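Local coordinates for LanC-like protein GCR2 (Arabidopsis thaliana, PDB 3T33), which binds zinc and belongs to the LanC-like (lanthionine synthetase C-like) family, and may play a role in abscisic acid signalling, at residues 230-240 / 256-267. Sequence-based numbering, arbitrary orientation.
Sequences WGAAHGLAGIM and VKGTLSYMIQNR
Met263 lies over one face of the Trp230 indole: its CG stands 4.1 Å from the centroid of the Trp230 six-membered ring and 11° off the ring normal, which qualifies as a CH-pi contact. The sulfur follows at a slant, Met263 SD being 5.0 Å from the centroid of the Trp230 five-membered ring, a Met-aromatic contact. Met263 SD also meets Leu236 CB at 3.7 Å. At the far end of the indole, Trp230 CZ2 approaches Tyr262 CE2 at 3.7 Å with the ring planes 65° apart, and Asn266 CB abuts the ring edge in plane, 3.7 Å from Trp230 CH2. Tyr262 OH bonds to Glu277, which also takes a weak hydrogen bond from Trp230 NE1.

Met240 makes the other large contribution. Bent at chi2 and chi3, it brings SD to 3.9 Å from Val256 CG1 and 4.0 Å from Thr259 CB, crossing the threonine at about a right angle; the Thr259 hydroxyl is bonded to Asp255 O. These side chains join helices 236-244 and 250-265 as neighbours in the helical LanC-like fold; the axes of 236-240 and 256-265 come within 10.6 Å and run at 152°, roughly antiparallel. With mainly apolar groups and sulfur meeting across the interface and 510 Å² buried, both sides summed, cohesion here probably comes mainly from dispersion and from apolar surface withdrawn from water, while Asn266 ND2 bonds to Tyr262 O within its own segment.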
loop_
_atom_site.group_PDB
_atom_site.type_symbol
_atom_site.label_atom_id
_atom_site.label_comp_id
_atom_site.label_asym_id
_atom_site.label_seq_id
_atom_site.Cartn_x
_atom_site.Cartn_y
_atom_site.Cartn_z
ATOM N N TRP A 230 -15.790 4.916 -1.009
ATOM C CA TRP A 230 -15.016 5.316 -2.192
ATOM C C TRP A 230 -13.572 4.801 -2.188
ATOM O O TRP A 230 -12.946 4.667 -3.252
ATOM C CB TRP A 230 -14.978 6.829 -2.272
ATOM C CG TRP A 230 -16.161 7.468 -2.898
ATOM C CD1 TRP A 230 -17.451 6.979 -2.975
ATOM C CD2 TRP A 230 -16.191 8.756 -3.516
ATOM N NE1 TRP A 230 -18.258 7.863 -3.641
ATOM C CE2 TRP A 230 -17.518 8.970 -3.974
ATOM C CE3 TRP A 230 -15.226 9.748 -3.740
ATOM C CZ2 TRP A 230 -17.895 10.135 -4.632
ATOM C CZ3 TRP A 230 -15.607 10.919 -4.387
ATOM C CH2 TRP A 230 -16.928 11.099 -4.825
ATOM N N GLY A 231 -13.035 4.522 -1.001
ATOM C CA GLY A 231 -11.594 4.338 -0.841
ATOM C C GLY A 231 -10.909 3.036 -1.311
ATOM O O GLY A 231 -11.504 2.133 -1.993
ATOM N N ALA A 232 -9.615 2.954 -0.957
ATOM C CA ALA A 232 -8.771 1.843 -1.404
ATOM C C ALA A 232 -9.128 0.543 -0.653
ATOM O O ALA A 232 -9.272 -0.493 -1.249
ATOM C CB ALA A 232 -7.281 2.227 -1.199
ATOM N N ALA A 233 -9.231 0.613 0.662
ATOM C CA ALA A 233 -9.380 -0.558 1.480
ATOM C C ALA A 233 -10.775 -1.211 1.284
ATOM O O ALA A 233 -10.844 -2.408 1.034
ATOM C CB ALA A 233 -9.131 -0.201 2.906
ATOM N N HIS A 234 -11.871 -0.434 1.306
ATOM C CA HIS A 234 -13.183 -1.034 1.212
ATOM C C HIS A 234 -14.098 -0.472 0.129
ATOM O O HIS A 234 -15.292 -0.873 0.072
ATOM C CB HIS A 234 -13.948 -0.938 2.542
ATOM C CG HIS A 234 -13.303 -1.650 3.687
ATOM N ND1 HIS A 234 -13.174 -3.020 3.724
ATOM C CD2 HIS A 234 -12.875 -1.193 4.895
ATOM C CE1 HIS A 234 -12.641 -3.375 4.883
ATOM N NE2 HIS A 234 -12.453 -2.284 5.616
ATOM N N GLY A 235 -13.558 0.397 -0.742
ATOM C CA GLY A 235 -14.360 1.155 -1.664
ATOM C C GLY A 235 -14.073 1.007 -3.131
ATOM O O GLY A 235 -13.414 0.059 -3.564
ATOM N N LEU A 236 -14.547 1.987 -3.894
ATOM C CA LEU A 236 -14.453 1.998 -5.342
ATOM C C LEU A 236 -12.988 1.994 -5.853
ATOM O O LEU A 236 -12.645 1.251 -6.784
ATOM C CB LEU A 236 -15.206 3.246 -5.888
ATOM C CG LEU A 236 -16.725 3.428 -5.618
ATOM C CD1 LEU A 236 -17.261 4.705 -6.293
ATOM C CD2 LEU A 236 -17.594 2.237 -6.042
ATOM N N ALA A 237 -12.146 2.826 -5.238
ATOM C CA ALA A 237 -10.735 2.971 -5.645
ATOM C C ALA A 237 -10.012 1.649 -5.719
ATOM O O ALA A 237 -9.433 1.349 -6.737
ATOM C CB ALA A 237 -10.017 3.902 -4.652
ATOM N N GLY A 238 -10.090 0.860 -4.633
ATOM C CA GLY A 238 -9.410 -0.429 -4.499
ATOM C C GLY A 238 -9.876 -1.432 -5.511
ATOM O O GLY A 238 -9.091 -2.240 -6.050
ATOM N N ILE A 239 -11.178 -1.411 -5.772
ATOM C CA ILE A 239 -11.742 -2.270 -6.825
ATOM C C ILE A 239 -11.304 -1.865 -8.220
ATOM O O ILE A 239 -10.904 -2.719 -8.997
ATOM C CB ILE A 239 -13.310 -2.288 -6.755
ATOM C CG1 ILE A 239 -13.746 -2.739 -5.326
ATOM C CG2 ILE A 239 -13.854 -3.227 -7.825
ATOM C CD1 ILE A 239 -15.259 -2.618 -5.015
ATOM N N MET A 240 -11.427 -0.587 -8.567
ATOM C CA MET A 240 -10.974 -0.116 -9.892
ATOM C C MET A 240 -9.486 -0.418 -10.087
ATOM O O MET A 240 -9.065 -0.934 -11.142
ATOM C CB MET A 240 -11.209 1.393 -10.002
ATOM C CG MET A 240 -12.697 1.762 -9.837
ATOM S SD MET A 240 -13.812 0.830 -10.918
ATOM C CE MET A 240 -14.852 0.052 -9.601
ATOM N N VAL A 256 -14.786 1.516 -15.903
ATOM C CA VAL A 256 -13.760 1.836 -14.910
ATOM C C VAL A 256 -13.433 3.315 -15.028
ATOM O O VAL A 256 -13.551 4.032 -14.027
ATOM C CB VAL A 256 -12.520 0.966 -15.033
ATOM C CG1 VAL A 256 -11.476 1.403 -14.019
ATOM C CG2 VAL A 256 -12.891 -0.540 -14.855
ATOM N N LYS A 257 -13.079 3.769 -16.241
ATOM C CA LYS A 257 -12.866 5.225 -16.505
ATOM C C LYS A 257 -14.033 6.010 -15.924
ATOM O O LYS A 257 -13.843 6.944 -15.128
ATOM C CB LYS A 257 -12.723 5.553 -18.004
ATOM C CG LYS A 257 -11.362 5.243 -18.548
ATOM C CD LYS A 257 -11.284 5.484 -20.038
ATOM C CE LYS A 257 -9.949 5.008 -20.627
ATOM N NZ LYS A 257 -9.932 5.050 -22.172
ATOM N N GLY A 258 -15.242 5.557 -16.239
ATOM C CA GLY A 258 -16.460 6.248 -15.778
ATOM C C GLY A 258 -16.583 6.443 -14.290
ATOM O O GLY A 258 -16.869 7.529 -13.822
ATOM N N THR A 259 -16.373 5.364 -13.544
ATOM C CA THR A 259 -16.420 5.385 -12.059
ATOM C C THR A 259 -15.366 6.322 -11.508
ATOM O O THR A 259 -15.611 7.038 -10.556
ATOM C CB THR A 259 -16.221 3.956 -11.511
ATOM O OG1 THR A 259 -17.194 3.108 -12.119
ATOM C CG2 THR A 259 -16.385 3.890 -10.028
ATOM N N LEU A 260 -14.189 6.325 -12.127
ATOM C CA LEU A 260 -13.124 7.223 -11.678
ATOM C C LEU A 260 -13.415 8.710 -12.003
ATOM O O LEU A 260 -13.251 9.551 -11.139
ATOM C CB LEU A 260 -11.741 6.765 -12.179
ATOM C CG LEU A 260 -11.148 5.447 -11.652
ATOM C CD1 LEU A 260 -9.873 5.178 -12.339
ATOM C CD2 LEU A 260 -10.924 5.513 -10.169
ATOM N N SER A 261 -13.873 9.028 -13.214
ATOM C CA SER A 261 -14.404 10.386 -13.472
ATOM C C SER A 261 -15.449 10.785 -12.456
ATOM O O SER A 261 -15.351 11.828 -11.825
ATOM C CB SER A 261 -15.018 10.478 -14.854
ATOM O OG SER A 261 -14.049 10.034 -15.767
ATOM N N TYR A 262 -16.450 9.943 -12.281
ATOM C CA TYR A 262 -17.488 10.245 -11.311
ATOM C C TYR A 262 -16.881 10.754 -10.026
ATOM O O TYR A 262 -17.231 11.803 -9.569
ATOM C CB TYR A 262 -18.343 9.002 -11.049
ATOM C CG TYR A 262 -19.272 9.184 -9.884
ATOM C CD1 TYR A 262 -20.503 9.833 -10.050
ATOM C CD2 TYR A 262 -18.911 8.750 -8.619
ATOM C CE1 TYR A 262 -21.338 10.018 -8.989
ATOM C CE2 TYR A 262 -19.735 8.920 -7.569
ATOM C CZ TYR A 262 -20.942 9.563 -7.759
ATOM O OH TYR A 262 -21.756 9.738 -6.695
ATOM N N MET A 263 -15.942 9.998 -9.455
ATOM C CA MET A 263 -15.242 10.359 -8.206
ATOM C C MET A 263 -14.468 11.687 -8.269
ATOM O O MET A 263 -14.457 12.466 -7.324
ATOM C CB MET A 263 -14.278 9.234 -7.841
ATOM C CG MET A 263 -14.974 7.917 -7.404
ATOM S SD MET A 263 -13.853 6.574 -6.830
ATOM C CE MET A 263 -13.857 7.035 -5.134
ATOM N N ILE A 264 -13.827 11.951 -9.393
ATOM C CA ILE A 264 -13.089 13.191 -9.563
ATOM C C ILE A 264 -14.063 14.364 -9.472
ATOM O O ILE A 264 -13.938 15.225 -8.584
ATOM C CB ILE A 264 -12.240 13.147 -10.879
ATOM C CG1 ILE A 264 -11.150 12.077 -10.734
ATOM C CG2 ILE A 264 -11.600 14.529 -11.213
ATOM C CD1 ILE A 264 -10.420 11.756 -11.982
ATOM N N GLN A 265 -15.093 14.339 -10.330
ATOM C CA GLN A 265 -16.084 15.440 -10.440
ATOM C C GLN A 265 -16.828 15.685 -9.125
ATOM O O GLN A 265 -17.505 16.697 -8.978
ATOM C CB GLN A 265 -17.100 15.149 -11.553
ATOM C CG GLN A 265 -16.466 14.766 -12.921
ATOM C CD GLN A 265 -17.487 14.191 -13.947
ATOM O OE1 GLN A 265 -17.104 13.476 -14.900
ATOM N NE2 GLN A 265 -18.783 14.518 -13.765
ATOM N N ASN A 266 -16.677 14.786 -8.156
ATOM C CA ASN A 266 -17.564 14.792 -7.004
ATOM C C ASN A 266 -16.869 14.799 -5.660
ATOM O O ASN A 266 -17.483 14.506 -4.626
ATOM C CB ASN A 266 -18.516 13.611 -7.085
ATOM C CG ASN A 266 -19.737 13.924 -7.903
ATOM O OD1 ASN A 266 -20.522 14.754 -7.486
ATOM N ND2 ASN A 266 -19.894 13.285 -9.077
ATOM N N ARG A 267 -15.597 15.162 -5.689
ATOM C CA ARG A 267 -14.765 15.286 -4.493
ATOM C C ARG A 267 -15.085 16.576 -3.724
ATOM O O ARG A 267 -15.823 17.438 -4.214
ATOM C CB ARG A 267 -13.268 15.222 -4.891
ATOM C CG ARG A 267 -12.842 16.380 -5.759
ATOM C CD ARG A 267 -11.515 16.202 -6.522
ATOM N NE ARG A 267 -11.122 17.530 -6.984
ATOM C CZ ARG A 267 -10.247 17.827 -7.938
ATOM N NH1 ARG A 267 -9.606 16.890 -8.605
ATOM N NH2 ARG A 267 -10.028 19.098 -8.232
#